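Local coordinates for long form salivary protein D7L1 (Culex quinquefasciatus, PDB 6V4C), which binds and sequesters adenine nucleotides, ADP and ATP most tightly, so that platelet aggregation is inhibited while the female mosquito feeds on blood, at residues 17-22 with 32-37; 149-154 with 254-259; 157-160 with 165-168; 191-196 with 203-208; 226-231 with 240-245. All blocks are in the same frame, centred on the assembly; numbering follows the deposited sequence.

Contact 1 (17-22 with 32-37); sequences KCMEDH and KWMKWS. With EDO (1,2-ethanediol), chain J.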
# COMPACT_ATOMS: atom_id res chain seq x y z
N LYS A 17 1.25 -5.15 2.64
CA LYS A 17 2.39 -4.82 3.50
C LYS A 17 2.46 -5.75 4.71
O LYS A 17 3.55 -6.21 5.09
CB LYS A 17 2.31 -3.36 3.95
CG LYS A 17 3.47 -2.90 4.79
CD LYS A 17 3.24 -1.50 5.31
CE LYS A 17 4.30 -1.10 6.33
NZ LYS A 17 4.11 0.30 6.79
N CYS A 18 1.32 -6.04 5.33
CA CYS A 18 1.30 -6.98 6.44
C CYS A 18 1.70 -8.38 5.99
O CYS A 18 2.45 -9.07 6.68
CB CYS A 18 -0.07 -7.00 7.11
SG CYS A 18 -0.44 -5.58 8.15
N MET A 19 1.20 -8.81 4.83
CA MET A 19 1.54 -10.13 4.32
C MET A 19 3.03 -10.25 4.05
O MET A 19 3.65 -11.27 4.38
CB MET A 19 0.73 -10.44 3.06
CG MET A 19 -0.77 -10.48 3.27
SD MET A 19 -1.61 -11.15 1.82
CE MET A 19 -0.70 -12.68 1.65
N GLU A 20 3.63 -9.22 3.46
CA GLU A 20 5.07 -9.25 3.19
C GLU A 20 5.87 -9.30 4.49
O GLU A 20 6.89 -9.99 4.57
CB GLU A 20 5.48 -8.03 2.37
CG GLU A 20 5.01 -8.05 0.93
CD GLU A 20 5.50 -6.85 0.14
OE1 GLU A 20 5.07 -6.66 -1.01
OE2 GLU A 20 6.33 -6.08 0.68
N ASP A 21 5.42 -8.58 5.51
CA ASP A 21 6.18 -8.49 6.75
C ASP A 21 6.10 -9.76 7.59
O ASP A 21 6.94 -9.94 8.49
CB ASP A 21 5.71 -7.29 7.58
CG ASP A 21 6.20 -5.97 7.03
OD1 ASP A 21 7.01 -5.97 6.09
OD2 ASP A 21 5.77 -4.92 7.56
N HIS A 22 5.14 -10.65 7.33
CA HIS A 22 4.88 -11.77 8.22
C HIS A 22 4.84 -13.14 7.56
O HIS A 22 4.90 -14.14 8.28
CB HIS A 22 3.57 -11.56 9.00
CG HIS A 22 3.67 -10.51 10.06
ND1 HIS A 22 2.63 -9.65 10.35
CD2 HIS A 22 4.67 -10.18 10.91
CE1 HIS A 22 3.00 -8.84 11.33
NE2 HIS A 22 4.23 -9.14 11.69
N LYS A 32 -3.21 -18.53 1.60
CA LYS A 32 -4.34 -18.63 2.53
C LYS A 32 -4.77 -17.26 3.03
O LYS A 32 -5.96 -17.00 3.19
CB LYS A 32 -3.97 -19.54 3.70
CG LYS A 32 -3.94 -21.03 3.36
N TRP A 33 -3.80 -16.38 3.29
CA TRP A 33 -4.14 -15.05 3.80
C TRP A 33 -4.90 -14.23 2.77
O TRP A 33 -5.85 -13.52 3.12
CB TRP A 33 -2.87 -14.32 4.25
CG TRP A 33 -2.23 -14.94 5.45
CD1 TRP A 33 -2.75 -15.92 6.25
CD2 TRP A 33 -0.94 -14.63 6.00
NE1 TRP A 33 -1.87 -16.23 7.26
CE2 TRP A 33 -0.75 -15.45 7.13
CE3 TRP A 33 0.07 -13.72 5.65
CZ2 TRP A 33 0.40 -15.40 7.90
CZ3 TRP A 33 1.21 -13.67 6.42
CH2 TRP A 33 1.37 -14.51 7.53
N MET A 34 -4.50 -14.31 1.50
CA MET A 34 -5.23 -13.59 0.45
C MET A 34 -6.67 -14.07 0.35
O MET A 34 -7.58 -13.27 0.11
CB MET A 34 -4.52 -13.75 -0.89
CG MET A 34 -3.06 -13.33 -0.89
SD MET A 34 -2.33 -13.36 -2.53
CE MET A 34 -0.65 -13.84 -2.15
N LYS A 35 -6.89 -15.37 0.53
CA LYS A 35 -8.23 -15.93 0.57
C LYS A 35 -8.92 -15.71 1.91
O LYS A 35 -10.06 -16.15 2.08
CB LYS A 35 -8.19 -17.43 0.25
CG LYS A 35 -7.66 -17.76 -1.14
N TRP A 36 -8.25 -15.05 2.86
CA TRP A 36 -8.80 -14.82 4.20
C TRP A 36 -9.14 -16.13 4.91
O TRP A 36 -10.15 -16.23 5.61
CB TRP A 36 -9.97 -13.83 4.19
CG TRP A 36 -9.54 -12.40 4.31
CD1 TRP A 36 -8.63 -11.75 3.53
CD2 TRP A 36 -10.01 -11.44 5.26
NE1 TRP A 36 -8.50 -10.45 3.95
CE2 TRP A 36 -9.34 -10.23 5.00
CE3 TRP A 36 -10.94 -11.48 6.31
CZ2 TRP A 36 -9.57 -9.07 5.75
CZ3 TRP A 36 -11.16 -10.34 7.05
CH2 TRP A 36 -10.48 -9.15 6.77
N SER A 37 -8.30 -17.14 4.72
CA SER A 37 -8.40 -18.39 5.46
C SER A 37 -7.50 -18.28 6.69
O SER A 37 -6.42 -18.86 6.77
CB SER A 37 -8.02 -19.58 4.58
C1 EDO J . 4.85 1.04 3.50
O1 EDO J . 5.53 1.22 2.27
C2 EDO J . 4.63 2.38 4.20
O2 EDO J . 3.29 2.49 4.69
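Met19 runs past the indole of Trp33, the two side chains sliding by each other in opposite directions, and puts its methyl group into the angle between Trp33 and Met34. Met19 CE lies 3.8 Å from Trp33 CB and 3.5 Å from Met34 CG. The thioether sulfur follows the same path, with Met19 SD 3.8 Å from Met34 CG. Beyond CG the chain of Met19 is extended at chi2 and then turns at chi3 (53°), and this last turn brings the methyl group up to helix 27-34. The side chains of Met34 and Met19 cross at about a right angle.

The indole reaches the other way, toward the C-terminal end of helix 8-22. Its six-membered ring meets the last turn edge on: Trp33 CH2 is 3.6 Å from His22 O, with Met19 O also near the ring plane, and His22 CB sits 4.0 Å from the same CH2. The two helices are successive in the first of the protein's two PBP/GOBP-family regions, an all-helical odorant-binding-protein fold. Helix 27-34 ends just beyond the contact in a Schellman motif, with Trp36 at positive phi. Tyr48 of helix 45-55 stacks on Trp33, and the disulfide Cys18-Cys51 ties helix 8-22 to that same helix. Met34 also touches Leu270, and its side chain comes within about 5 Å of the bound ADP at the nearest atoms.

Contact 2 (149-154 with 254-259); sequences SIFRFC and KVLDYI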
# COMPACT_ATOMS: atom_id res chain seq x y z
N SER A 149 0.33 1.19 -12.96
CA SER A 149 1.32 1.59 -11.96
C SER A 149 0.96 2.95 -11.38
O SER A 149 0.19 3.72 -11.95
CB SER A 149 2.73 1.62 -12.55
OG SER A 149 3.01 2.85 -13.20
N ILE A 150 1.52 3.23 -10.20
CA ILE A 150 1.25 4.50 -9.54
C ILE A 150 1.83 5.66 -10.35
O ILE A 150 1.22 6.73 -10.44
CB ILE A 150 1.77 4.48 -8.08
CG1 ILE A 150 1.49 5.81 -7.38
CG2 ILE A 150 3.25 4.16 -8.04
CD1 ILE A 150 0.02 6.13 -7.21
N PHE A 151 2.99 5.44 -10.98
CA PHE A 151 3.60 6.51 -11.77
C PHE A 151 2.79 6.79 -13.04
O PHE A 151 2.62 7.95 -13.42
CB PHE A 151 5.05 6.15 -12.11
CG PHE A 151 5.92 5.99 -10.90
CD1 PHE A 151 6.46 7.10 -10.27
CD2 PHE A 151 6.19 4.73 -10.39
CE1 PHE A 151 7.26 6.95 -9.15
CE2 PHE A 151 6.99 4.58 -9.27
CZ PHE A 151 7.52 5.69 -8.65
N ARG A 152 2.30 5.74 -13.69
CA ARG A 152 1.47 5.94 -14.88
C ARG A 152 0.13 6.55 -14.50
O ARG A 152 -0.38 7.43 -15.20
CB ARG A 152 1.29 4.60 -15.61
CG ARG A 152 0.37 4.66 -16.82
CD ARG A 152 0.88 5.62 -17.88
NE ARG A 152 -0.01 5.65 -19.04
CZ ARG A 152 0.06 6.56 -20.01
NH1 ARG A 152 0.97 7.52 -19.96
NH2 ARG A 152 -0.80 6.50 -21.02
N PHE A 153 -0.46 6.09 -13.39
CA PHE A 153 -1.72 6.66 -12.93
C PHE A 153 -1.57 8.15 -12.64
O PHE A 153 -2.44 8.95 -13.01
CB PHE A 153 -2.21 5.92 -11.69
CG PHE A 153 -3.52 6.42 -11.17
CD1 PHE A 153 -4.70 6.05 -11.78
CD2 PHE A 153 -3.56 7.26 -10.07
CE1 PHE A 153 -5.92 6.52 -11.30
CE2 PHE A 153 -4.77 7.73 -9.59
CZ PHE A 153 -5.95 7.35 -10.21
N CYS A 154 -0.47 8.55 -12.00
CA CYS A 154 -0.23 9.97 -11.74
C CYS A 154 0.18 10.71 -13.01
O CYS A 154 -0.22 11.86 -13.22
CB CYS A 154 0.86 10.14 -10.67
SG CYS A 154 0.42 9.58 -9.01
N LYS A 254 16.80 2.41 -9.80
CA LYS A 254 16.67 0.99 -9.53
C LYS A 254 15.59 0.73 -8.47
O LYS A 254 14.80 -0.21 -8.61
CB LYS A 254 18.01 0.42 -9.07
CG LYS A 254 18.01 -1.07 -8.81
CD LYS A 254 19.36 -1.53 -8.28
CE LYS A 254 19.35 -3.00 -7.92
NZ LYS A 254 20.68 -3.46 -7.42
N VAL A 255 15.55 1.56 -7.43
CA VAL A 255 14.51 1.43 -6.41
C VAL A 255 13.15 1.76 -7.00
O VAL A 255 12.18 1.01 -6.84
CB VAL A 255 14.83 2.33 -5.20
CG1 VAL A 255 13.63 2.40 -4.27
CG2 VAL A 255 16.05 1.81 -4.46
N LEU A 256 13.05 2.89 -7.70
CA LEU A 256 11.76 3.36 -8.20
C LEU A 256 11.20 2.42 -9.26
O LEU A 256 9.99 2.17 -9.28
CB LEU A 256 11.90 4.78 -8.76
CG LEU A 256 10.97 5.80 -8.10
CD1 LEU A 256 11.27 5.91 -6.62
CD2 LEU A 256 11.11 7.14 -8.79
N ASP A 257 12.04 1.91 -10.16
CA ASP A 257 11.56 1.00 -11.19
C ASP A 257 10.89 -0.22 -10.57
O ASP A 257 9.83 -0.67 -11.04
CB ASP A 257 12.70 0.55 -12.10
CG ASP A 257 13.16 1.64 -13.05
OD1 ASP A 257 12.37 2.57 -13.33
OD2 ASP A 257 14.32 1.57 -13.51
N TYR A 258 11.48 -0.77 -9.51
CA TYR A 258 10.90 -1.96 -8.89
C TYR A 258 9.63 -1.61 -8.12
O TYR A 258 8.66 -2.37 -8.16
CB TYR A 258 11.94 -2.63 -7.98
CG TYR A 258 11.57 -4.03 -7.56
CD1 TYR A 258 11.01 -4.92 -8.46
CD2 TYR A 258 11.82 -4.46 -6.27
CE1 TYR A 258 10.68 -6.21 -8.07
CE2 TYR A 258 11.50 -5.74 -5.87
CZ TYR A 258 10.93 -6.61 -6.77
OH TYR A 258 10.62 -7.89 -6.37
N ILE A 259 9.61 -0.47 -7.43
CA ILE A 259 8.37 0.02 -6.85
C ILE A 259 7.28 0.12 -7.91
O ILE A 259 6.15 -0.33 -7.70
CB ILE A 259 8.59 1.37 -6.14
CG1 ILE A 259 9.41 1.19 -4.86
CG2 ILE A 259 7.25 2.04 -5.84
CD1 ILE A 259 9.86 2.50 -4.22
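The start of helix 150-158 packs against the middle of helix 249-263 here, a helix-helix contact within the C-terminal half of this two-part D7 protein. Between 149-154 and 254-259 the contact is made by apolar side chains. Phe151 carries it: the side chains of Phe151 and Leu256 cross at about a right angle, with Phe151 CZ 3.5 Å from Leu256 CG and Phe151 CE1 3.9 Å from Leu256 CD2. On the neighbouring turn, Ile259 adds a looser touch, its CG2 4.3 Å from Phe151 CE2. With CG anti to its own carbonyl carbon (chi1 -61°), Phe151 directs its ring at helix 249-263, and Met191 and Thr187 also meet it.

Polar bonds hold the helix start in place. Ser149 occupies the N-cap position; its hydroxyl is also hydrogen-bonded to Glu260 of the opposing helix, and Ile150 N bonds to Ser263, one of the residues lining the ADP pocket. Farther along, Cys154 joins helix 150-158 to helix 179-190 through its disulfide with Cys186. In the cap itself, Arg152 N donates to Ser149 OG over 3.0 Å, nearly straight at 166°.

Contact 3 (157-160 with 165-168); sequences QFYQ and AYCN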
# COMPACT_ATOMS: atom_id res chain seq x y z
N GLN A 157 -2.41 12.25 -15.32
CA GLN A 157 -3.14 13.41 -14.84
C GLN A 157 -2.44 14.71 -15.19
O GLN A 157 -3.10 15.75 -15.31
CB GLN A 157 -3.32 13.33 -13.32
CG GLN A 157 -4.00 12.07 -12.82
CD GLN A 157 -4.07 12.01 -11.31
OE1 GLN A 157 -4.35 13.02 -10.65
NE2 GLN A 157 -3.80 10.84 -10.75
N PHE A 158 -1.12 14.69 -15.36
CA PHE A 158 -0.34 15.90 -15.51
C PHE A 158 0.41 16.03 -16.82
O PHE A 158 0.78 17.15 -17.19
CB PHE A 158 0.67 16.04 -14.35
CG PHE A 158 0.05 15.87 -12.99
CD1 PHE A 158 -0.90 16.77 -12.54
CD2 PHE A 158 0.41 14.82 -12.18
CE1 PHE A 158 -1.48 16.62 -11.29
CE2 PHE A 158 -0.16 14.66 -10.93
CZ PHE A 158 -1.11 15.56 -10.48
N TYR A 159 0.63 14.93 -17.54
CA TYR A 159 1.43 14.96 -18.76
C TYR A 159 0.66 14.37 -19.93
O TYR A 159 -0.11 13.43 -19.77
CB TYR A 159 2.73 14.16 -18.59
CG TYR A 159 3.69 14.73 -17.58
CD1 TYR A 159 4.46 15.84 -17.87
CD2 TYR A 159 3.83 14.14 -16.33
CE1 TYR A 159 5.34 16.36 -16.94
CE2 TYR A 159 4.70 14.65 -15.39
CZ TYR A 159 5.46 15.76 -15.71
OH TYR A 159 6.34 16.28 -14.78
N GLN A 160 0.89 14.94 -21.10
CA GLN A 160 0.46 14.31 -22.34
C GLN A 160 1.45 13.21 -22.70
O GLN A 160 2.66 13.36 -22.52
CB GLN A 160 0.42 15.33 -23.47
CG GLN A 160 -0.70 16.35 -23.35
CD GLN A 160 -1.00 17.02 -24.68
OE1 GLN A 160 -0.89 18.24 -24.81
NE2 GLN A 160 -1.39 16.23 -25.67
N ALA A 165 8.88 16.69 -21.43
CA ALA A 165 9.07 16.66 -19.98
C ALA A 165 8.71 15.29 -19.41
O ALA A 165 9.38 14.80 -18.50
CB ALA A 165 8.24 17.76 -19.32
N TYR A 166 7.65 14.67 -19.95
CA TYR A 166 7.22 13.37 -19.46
C TYR A 166 8.29 12.31 -19.72
O TYR A 166 8.59 11.49 -18.85
CB TYR A 166 5.90 12.98 -20.13
CG TYR A 166 5.19 11.81 -19.50
CD1 TYR A 166 5.54 11.33 -18.25
CD2 TYR A 166 4.15 11.17 -20.18
CE1 TYR A 166 4.88 10.25 -17.68
CE2 TYR A 166 3.49 10.10 -19.62
CZ TYR A 166 3.85 9.64 -18.37
OH TYR A 166 3.18 8.57 -17.82
N CYS A 167 8.87 12.30 -20.92
CA CYS A 167 9.88 11.30 -21.23
C CYS A 167 11.16 11.52 -20.43
O CYS A 167 11.90 10.56 -20.18
CB CYS A 167 10.15 11.26 -22.73
SG CYS A 167 8.67 10.87 -23.70
N ASN A 168 11.44 12.76 -20.02
CA ASN A 168 12.55 12.99 -19.09
C ASN A 168 12.27 12.35 -17.74
O ASN A 168 13.19 11.80 -17.11
CB ASN A 168 12.82 14.49 -18.95
CG ASN A 168 13.55 15.07 -20.15
OD1 ASN A 168 14.18 14.34 -20.92
ND2 ASN A 168 13.46 16.38 -20.31
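Aromatic packing dominates the turn between helix 150-158 and helix 164-172 of the odorant-binding-protein fold, within the second PBP/GOBP-family region. The rings of Tyr159 and Tyr166 lie almost parallel, their planes 6° apart, as an offset pair with little overlap, the centroids 5.1 Å apart. What fills the offset is a CH-pi contact: Tyr159 CB sits over one face of the Tyr166 ring, 3.9 Å from its centroid. In return, one face of the Tyr159 ring is covered near its rim by Tyr166 CA.

Apolar contact extends the pair along the helix, where Tyr159 CE1 is 4.0 Å from Ala165 CB. Tyr166 has its CG anti to the backbone N (chi1 -167°), which lays its ring back across the base of Tyr159.

The polar ends find their partners elsewhere: Tyr159 OH is hydrogen-bonded to Asp177 and Tyr166 OH to Arg152, so both hydroxyls of the buried pair are satisfied. His183 of helix 179-190 meets the Tyr159 ring edge-to-face, and the neighbouring Cys167 fastens helix 164-172 to the C-terminal Cys295. Between backbone and ring, the carbonyl oxygen of Gln160 lies near the plane of the Tyr166 ring at its edge, with Gln160 O 3.5 Å from Tyr166 CD2.

Contact 4 (191-196 with 203-208); sequences MRWMKK and SAILRG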
# COMPACT_ATOMS: atom_id res chain seq x y z
N MET A 191 3.36 6.12 -3.29
CA MET A 191 4.34 5.17 -2.77
C MET A 191 4.34 5.10 -1.25
O MET A 191 5.03 4.24 -0.69
CB MET A 191 5.75 5.57 -3.22
CG MET A 191 6.04 5.39 -4.70
SD MET A 191 7.79 5.68 -5.06
CE MET A 191 7.93 7.44 -4.76
N ARG A 192 3.61 5.98 -0.58
CA ARG A 192 3.63 6.11 0.88
C ARG A 192 4.98 6.57 1.41
O ARG A 192 5.25 6.45 2.61
CB ARG A 192 3.14 4.84 1.60
CG ARG A 192 1.62 4.71 1.74
CD ARG A 192 0.91 4.52 0.40
NE ARG A 192 -0.48 4.11 0.59
CZ ARG A 192 -1.32 3.82 -0.40
NH1 ARG A 192 -0.92 3.90 -1.66
NH2 ARG A 192 -2.56 3.45 -0.13
N TRP A 193 5.85 7.09 0.54
CA TRP A 193 7.04 7.79 1.02
C TRP A 193 6.64 9.03 1.81
O TRP A 193 7.30 9.40 2.79
CB TRP A 193 7.95 8.18 -0.14
CG TRP A 193 8.72 7.04 -0.73
CD1 TRP A 193 8.48 5.71 -0.57
CD2 TRP A 193 9.88 7.14 -1.57
NE1 TRP A 193 9.42 4.97 -1.26
CE2 TRP A 193 10.29 5.83 -1.88
CE3 TRP A 193 10.61 8.22 -2.08
CZ2 TRP A 193 11.39 5.56 -2.69
CZ3 TRP A 193 11.71 7.95 -2.89
CH2 TRP A 193 12.09 6.63 -3.18
N MET A 194 5.58 9.70 1.38
CA MET A 194 4.94 10.77 2.13
C MET A 194 3.60 10.26 2.63
O MET A 194 2.82 9.71 1.85
CB MET A 194 4.73 12.01 1.25
CG MET A 194 4.21 13.23 2.00
SD MET A 194 3.71 14.58 0.90
CE MET A 194 4.98 15.80 1.18
N LYS A 195 3.36 10.41 3.93
CA LYS A 195 2.11 9.94 4.52
C LYS A 195 0.98 10.91 4.21
O LYS A 195 1.18 11.97 3.61
CB LYS A 195 2.28 9.74 6.02
CG LYS A 195 3.36 8.73 6.38
CD LYS A 195 3.29 8.30 7.84
CE LYS A 195 3.70 9.40 8.80
NZ LYS A 195 4.23 8.84 10.08
N LYS A 196 -0.23 10.54 4.62
CA LYS A 196 -1.39 11.39 4.38
C LYS A 196 -1.22 12.77 5.01
O LYS A 196 -1.59 13.79 4.40
CB LYS A 196 -2.66 10.73 4.91
CG LYS A 196 -3.36 9.80 3.92
CD LYS A 196 -4.67 9.28 4.48
N SER A 203 10.91 4.81 7.04
CA SER A 203 10.85 3.35 6.91
C SER A 203 10.29 2.93 5.55
O SER A 203 10.70 1.90 5.01
CB SER A 203 10.01 2.75 8.04
OG SER A 203 8.67 3.19 7.95
N ALA A 204 9.36 3.71 5.00
CA ALA A 204 8.79 3.36 3.70
C ALA A 204 9.82 3.47 2.59
O ALA A 204 9.84 2.66 1.66
CB ALA A 204 7.57 4.24 3.40
N ILE A 205 10.69 4.48 2.67
CA ILE A 205 11.76 4.62 1.68
C ILE A 205 12.72 3.44 1.78
O ILE A 205 13.12 2.86 0.76
CB ILE A 205 12.48 5.97 1.86
CG1 ILE A 205 11.50 7.12 1.68
CG2 ILE A 205 13.64 6.09 0.89
CD1 ILE A 205 11.96 8.42 2.32
N LEU A 206 13.09 3.06 3.01
CA LEU A 206 14.02 1.96 3.21
C LEU A 206 13.46 0.64 2.70
O LEU A 206 14.22 -0.24 2.27
CB LEU A 206 14.39 1.84 4.69
CG LEU A 206 15.04 3.08 5.31
CD1 LEU A 206 15.37 2.85 6.79
CD2 LEU A 206 16.29 3.46 4.54
N ARG A 207 12.13 0.46 2.75
CA ARG A 207 11.53 -0.74 2.19
C ARG A 207 11.86 -0.87 0.71
O ARG A 207 12.14 -1.97 0.22
CB ARG A 207 10.01 -0.72 2.39
CG ARG A 207 9.56 -0.86 3.83
CD ARG A 207 8.04 -0.85 3.94
NE ARG A 207 7.43 -2.03 3.33
CZ ARG A 207 7.13 -3.14 4.00
NH1 ARG A 207 7.39 -3.23 5.30
NH2 ARG A 207 6.58 -4.17 3.37
N GLY A 208 11.83 0.25 -0.02
CA GLY A 208 12.17 0.21 -1.44
C GLY A 208 13.61 -0.20 -1.69
O GLY A 208 13.90 -0.90 -2.66
O HOH W 1 8.99 2.12 -0.76
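Trp193 and Ile205 meet at about a right angle, the isoleucine standing over the flat of the indole. Ile205 CG1 lies above the five-membered ring of Trp193, 3.7 Å from its centroid and 16° off the ring normal, a CH-pi contact. Its closest ring atom is Trp193 CD2, at 3.6 Å from Ile205 CG1. The opposite face of the indole is covered by Met191, whose CE stands 3.7 Å above the plane over its centre, so the ring is held between a methylene and a methyl group.

The edge of the indole turns toward the helix backbone. A water in the ring plane accepts from Trp193 NE1 over 2.9 Å and donates to Ala204 O over 2.6 Å, joining a buried N-H to the helix carbonyl that it does not bond directly. Segment 191-196 is the loop after helix 179-190, which closes in a Schellman motif with Arg192 at positive phi, and it leads into helix 202-211 of the second odorant-binding-protein-like region.

The methyl group of Ala204 faces the loop backbone, with Ala204 CB 3.3 Å from Arg192 O. The Arg192 side chain leads away to a salt bridge with Glu9 and a cation-pi contact with Phe13. Ile243 of helix 235-247 touches both Trp193 and Ile205, and Leu256 and Ile259 of helix 249-263 pack on the indole.

Contact 5 (226-231 with 240-245); sequences QNCKAK and YKCIYD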
# COMPACT_ATOMS: atom_id res chain seq x y z
N GLN A 226 17.15 14.74 6.65
CA GLN A 226 17.41 15.66 7.75
C GLN A 226 17.93 17.00 7.24
O GLN A 226 17.59 18.05 7.79
CB GLN A 226 18.41 15.01 8.72
CG GLN A 226 18.56 15.70 10.06
CD GLN A 226 19.23 14.80 11.08
OE1 GLN A 226 19.43 13.61 10.85
NE2 GLN A 226 19.59 15.38 12.23
N ASN A 227 18.75 16.98 6.19
CA ASN A 227 19.36 18.19 5.66
C ASN A 227 18.55 18.84 4.55
O ASN A 227 19.00 19.84 3.98
CB ASN A 227 20.78 17.89 5.16
CG ASN A 227 21.66 17.29 6.23
OD1 ASN A 227 21.36 17.38 7.42
ND2 ASN A 227 22.76 16.67 5.81
N CYS A 228 17.37 18.30 4.23
CA CYS A 228 16.60 18.79 3.11
C CYS A 228 15.91 20.10 3.47
O CYS A 228 15.26 20.21 4.51
CB CYS A 228 15.54 17.76 2.72
SG CYS A 228 14.91 17.99 1.05
N LYS A 229 16.04 21.09 2.59
CA LYS A 229 15.35 22.37 2.74
C LYS A 229 14.13 22.31 1.83
O LYS A 229 14.23 22.51 0.62
CB LYS A 229 16.27 23.52 2.36
CG LYS A 229 17.58 23.53 3.13
CD LYS A 229 17.32 23.45 4.63
CE LYS A 229 18.61 23.21 5.41
NZ LYS A 229 18.34 22.98 6.86
N ALA A 230 12.97 22.04 2.42
CA ALA A 230 11.74 21.82 1.67
C ALA A 230 10.72 22.89 2.03
O ALA A 230 10.50 23.18 3.21
CB ALA A 230 11.16 20.44 1.98
N LYS A 231 10.09 23.47 1.00
CA LYS A 231 9.01 24.42 1.17
C LYS A 231 7.68 23.70 0.96
O LYS A 231 7.57 22.84 0.09
CB LYS A 231 9.13 25.57 0.17
CG LYS A 231 10.44 26.33 0.25
N TYR A 240 11.82 14.38 -2.45
CA TYR A 240 12.11 13.46 -3.55
C TYR A 240 13.48 13.76 -4.15
O TYR A 240 14.30 12.85 -4.33
CB TYR A 240 11.01 13.61 -4.60
CG TYR A 240 11.08 12.72 -5.82
CD1 TYR A 240 11.95 13.00 -6.87
CD2 TYR A 240 10.22 11.64 -5.96
CE1 TYR A 240 12.00 12.21 -7.99
CE2 TYR A 240 10.26 10.83 -7.09
CZ TYR A 240 11.15 11.13 -8.10
OH TYR A 240 11.20 10.34 -9.22
N LYS A 241 13.76 15.03 -4.44
CA LYS A 241 15.05 15.39 -5.00
C LYS A 241 16.18 15.18 -3.99
O LYS A 241 17.30 14.82 -4.38
CB LYS A 241 15.03 16.84 -5.50
CG LYS A 241 16.25 17.23 -6.34
CD LYS A 241 16.56 16.16 -7.38
CE LYS A 241 17.41 16.70 -8.53
NZ LYS A 241 18.73 17.23 -8.08
N CYS A 242 15.91 15.40 -2.70
CA CYS A 242 16.92 15.16 -1.68
C CYS A 242 17.31 13.69 -1.62
O CYS A 242 18.50 13.36 -1.52
CB CYS A 242 16.41 15.67 -0.32
SG CYS A 242 16.49 17.49 -0.14
N ILE A 243 16.33 12.79 -1.70
CA ILE A 243 16.62 11.35 -1.74
C ILE A 243 17.35 10.99 -3.03
O ILE A 243 18.31 10.21 -3.03
CB ILE A 243 15.32 10.55 -1.58
CG1 ILE A 243 14.61 10.92 -0.28
CG2 ILE A 243 15.60 9.05 -1.66
CD1 ILE A 243 13.14 10.59 -0.28
N TYR A 244 16.89 11.55 -4.15
CA TYR A 244 17.54 11.35 -5.45
C TYR A 244 19.02 11.70 -5.39
O TYR A 244 19.88 10.93 -5.83
CB TYR A 244 16.81 12.22 -6.48
CG TYR A 244 17.18 12.02 -7.93
CD1 TYR A 244 18.34 12.57 -8.46
CD2 TYR A 244 16.33 11.33 -8.79
CE1 TYR A 244 18.66 12.41 -9.80
CE2 TYR A 244 16.64 11.16 -10.12
CZ TYR A 244 17.81 11.70 -10.62
OH TYR A 244 18.12 11.54 -11.95
N ASP A 245 19.34 12.88 -4.84
CA ASP A 245 20.73 13.32 -4.79
C ASP A 245 21.55 12.48 -3.81
O ASP A 245 22.72 12.19 -4.08
CB ASP A 245 20.80 14.80 -4.41
CG ASP A 245 20.22 15.70 -5.48
OD1 ASP A 245 20.19 15.28 -6.66
OD2 ASP A 245 19.79 16.82 -5.14
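Cys228 and Cys242 are joined by a disulfide, and the cross-link is the whole of the direct contact between segments 226-231 and 240-245. Starting from the loop, Cys228 CB points at the helix and already lies 3.0 Å from Cys242 SG and 3.8 Å from Cys242 CB. One atom farther on, Cys228 SG forms the covalent bond, 2.0 Å to Cys242 SG, and stands 3.1 Å from Cys242 CB. Cys228 holds SG anti to its backbone N (chi1 -161°), while Cys242 places its own SG anti to the carbonyl carbon. The bond between the sulfurs has a chi3 of 85°, close to the 90° that an unstrained disulfide adopts.

Around the bond, Tyr239 touches Cys228, and Asp238 accepts from the backbone N of Lys231, so the loop is tied to the first part of helix 235-247 as well. On the helix surface, one turn apart, Lys241 NZ makes a salt bridge to Asp245 OD1 at 2.8 Å, using the syn lone pair of that oxygen; Lys241 also makes a cation-pi contact with Phe174. The inward-facing Tyr240 meets Phe252 and Phe180 edge-to-face.

Disulfides that tie the helices together are a feature of the odorant-binding-protein family, and this one, away from the ADP site, closes a short loop of the second region. Being covalent, it fixes the spacing of the segment after helix 218-226 from helix 235-247, a link that suits a secreted protein, since disulfides persist in the oxidising surroundings outside the cell.

From the N terminus, contact 1 closes the first short loop, joining helices 8-22 and 27-34 in the first family region before any other contact opens. Contact 2 then spans about a hundred residues, bringing helix 150-158 to helix 249-263, and contacts 3, 4 and 5 follow one another in series inside that loop without crossing. Contact 3 shares helix 150-158 with contact 2. Contact 4 packs against both contact 2, through Met191 and Trp193, and contact 5, through Ile243. Among the places where the two regions meet is the salt bridge between Asp21 of contact 1 and Arg207 of contact 4; contacts 1 and 3 lie on opposite sides of the chain's centre.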